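Local atomic coordinates of epimerase domain-containing protein (PDB entry 6ZLK), a protein that interconverts UDP-glucuronic acid and UDP-galacturonic acid by 4-epimerisation, using bound NAD as its redox cofactor. Residues Glu111-Lys114 with His115-Leu118. Residues are numbered along the deposited sequence; the frame is centred on the assembly and turned at random.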
ATOM      1  N   GLU A 111      -4.097   0.201  15.618  1.00 16.63           N
ATOM      2  CA  GLU A 111      -5.328   0.726  16.282  1.00 17.88           C
ATOM      3  C   GLU A 111      -5.283   0.344  17.763  1.00 18.70           C
ATOM      4  O   GLU A 111      -5.634   1.158  18.623  1.00 19.95           O
ATOM      5  CB  GLU A 111      -6.571   0.154  15.609  1.00 18.72           C
ATOM      6  CG  GLU A 111      -6.964   0.837  14.308  1.00 19.66           C
ATOM      7  CD  GLU A 111      -7.721   2.147  14.484  1.00 24.68           C
ATOM      8  OE1 GLU A 111      -8.361   2.302  15.527  1.00 28.92           O
ATOM      9  OE2 GLU A 111      -7.672   2.980  13.567  1.00 22.84           O
ATOM     10  N   ALA A 112      -4.898  -0.887  18.074  1.00 18.13           N
ATOM     11  CA  ALA A 112      -4.927  -1.389  19.461  1.00 19.12           C
ATOM     12  C   ALA A 112      -3.874  -0.643  20.270  1.00 20.68           C
ATOM     13  O   ALA A 112      -4.052  -0.424  21.469  1.00 23.50           O
ATOM     14  CB  ALA A 112      -4.712  -2.879  19.465  1.00 21.12           C
ATOM     15  N   CYS A 113      -2.811  -0.179  19.616  1.00 20.21           N
ATOM     16  CA  CYS A 113      -1.689   0.501  20.298  1.00 21.13           C
ATOM     17  C   CYS A 113      -2.011   1.972  20.614  1.00 22.11           C
ATOM     18  O   CYS A 113      -1.275   2.579  21.429  1.00 22.66           O
ATOM     19  CB  CYS A 113      -0.406   0.357  19.501  1.00 23.26           C
ATOM     20  SG  CYS A 113       0.218  -1.342  19.597  1.00 27.29           S
ATOM     21  N   LYS A 114      -3.073   2.530  20.049  1.00 20.67           N
ATOM     22  CA  LYS A 114      -3.577   3.883  20.446  1.00 25.51           C
ATOM     23  C   LYS A 114      -3.918   3.900  21.951  1.00 29.74           C
ATOM     24  O   LYS A 114      -3.766   4.975  22.566  1.00 39.35           O
ATOM     25  CB  LYS A 114      -4.842   4.251  19.674  1.00 24.70           C
ATOM     26  CG  LYS A 114      -4.663   4.447  18.183  1.00 26.23           C
ATOM     27  CD  LYS A 114      -5.963   4.675  17.395  1.00 27.88           C
ATOM     28  CE  LYS A 114      -6.694   5.944  17.774  1.00 34.95           C
ATOM     29  NZ  LYS A 114      -8.101   5.913  17.301  1.00 38.04           N
ATOM     30  N   HIS A 115      -4.400   2.782  22.509  1.00 32.06           N
ATOM     31  CA  HIS A 115      -5.003   2.676  23.872  1.00 40.48           C
ATOM     32  C   HIS A 115      -3.972   2.223  24.910  1.00 40.64           C
ATOM     33  O   HIS A 115      -4.403   1.813  26.009  1.00 48.07           O
ATOM     34  CB  HIS A 115      -6.198   1.698  23.876  1.00 42.58           C
ATOM     35  CG  HIS A 115      -7.202   2.050  22.839  1.00 52.63           C
ATOM     36  ND1 HIS A 115      -7.384   1.283  21.703  1.00 56.32           N
ATOM     37  CD2 HIS A 115      -7.992   3.142  22.705  1.00 56.90           C
ATOM     38  CE1 HIS A 115      -8.275   1.862  20.930  1.00 58.74           C
ATOM     39  NE2 HIS A 115      -8.669   3.006  21.522  1.00 61.24           N
ATOM     40  N   ILE A 116      -2.679   2.255  24.590  1.00 33.78           N
ATOM     41  CA  ILE A 116      -1.610   1.878  25.552  1.00 32.06           C
ATOM     42  C   ILE A 116      -0.461   2.861  25.392  1.00 34.73           C
ATOM     43  O   ILE A 116      -0.584   3.744  24.531  1.00 40.03           O
ATOM     44  CB  ILE A 116      -1.195   0.418  25.355  1.00 32.18           C
ATOM     45  CG1 ILE A 116      -0.509   0.177  24.014  1.00 30.08           C
ATOM     46  CG2 ILE A 116      -2.394  -0.499  25.529  1.00 33.76           C
ATOM     47  CD1 ILE A 116       0.173  -1.156  23.940  1.00 31.41           C
ATOM     48  N   LYS A 117       0.582   2.762  26.207  1.00 28.74           N
ATOM     49  CA  LYS A 117       1.719   3.711  26.044  1.00 32.68           C
ATOM     50  C   LYS A 117       2.978   2.894  25.782  1.00 29.14           C
ATOM     51  O   LYS A 117       3.801   2.777  26.669  1.00 30.13           O
ATOM     52  CB  LYS A 117       1.837   4.620  27.267  1.00 36.73           C
ATOM     53  CG  LYS A 117       0.689   5.614  27.396  1.00 45.36           C
ATOM     54  CD  LYS A 117       0.883   6.673  28.464  1.00 50.04           C
ATOM     55  CE  LYS A 117       0.114   7.943  28.158  1.00 57.55           C
ATOM     56  NZ  LYS A 117       0.001   8.826  29.346  1.00 63.85           N
ATOM     57  N   LEU A 118       3.127   2.379  24.568  1.00 25.85           N
ATOM     58  CA  LEU A 118       4.296   1.555  24.241  1.00 20.14           C
ATOM     59  C   LEU A 118       5.552   2.391  24.382  1.00 19.93           C
ATOM     60  O   LEU A 118       5.524   3.637  24.071  1.00 20.37           O
ATOM     61  CB  LEU A 118       4.291   1.057  22.784  1.00 21.87           C
ATOM     62  CG  LEU A 118       3.326  -0.036  22.430  1.00 22.31           C
ATOM     63  CD1 LEU A 118       3.371  -0.257  20.921  1.00 22.04           C
ATOM     64  CD2 LEU A 118       3.649  -1.300  23.220  1.00 20.73           C
TER
HETATM   65  O   HOH W   1       1.414   3.185  21.869  1.00 27.89           O
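Cys113 and Leu118 meet through their side chains where helix 96-113 gives way to the loop before strand 120-126. The sulfur SG of Cys113 rests 3.6 Å from the methyl CD1 of Leu118, while CD1 of Ile116 lies at a looser 4.3 Å from the same SG. Leu118 points its CB toward the helix end, and with CG anti to its own carbonyl carbon (chi1 -74°) it brings a methyl branch against the sulfur. Cysteine, small and only weakly polar, suits this buried place; Leu72 of helix 68-72 touches both Cys113 and Ile116, and Pro170 packs on Leu118, consistent with one apolar patch to which the branched chains of Ile116 and Leu118 belong.

Along the backbone, Lys114 N donates to Glu111 O at 3.2 Å. The next two bonds are weak: His115 N to Ala112 O at 3.4 Å, and Ile116 N to Cys113 O at 3.5 Å, the latter closing a type I beta turn from Cys113 to Ile116. A water also binds this last carbonyl, donating to Cys113 O at 2.8 Å and accepting from Leu118 N at 3.3 Å.

CB of Lys114 lies almost centrally over one face of the His115 ring, 4.3 Å from its centroid and 4° off the normal, a CH-pi contact. His115 is exposed and Lys114 partly so, which suits a polar ring and a long charged chain; the latter reaches a cation-pi contact with Phe167. Glu111 OE2 hydrogen-bonds to the hydroxyl of Tyr163 and to Gly92 N of the second subunit, placing this helix end beside the dimer partner.

Three successive i to i+3 bonds characterise a helix C-terminus that tightens to 3-10-like bonding and leaves through a type I turn, here a helix-to-strand connection of the Rossmann-like NAD-binding fold.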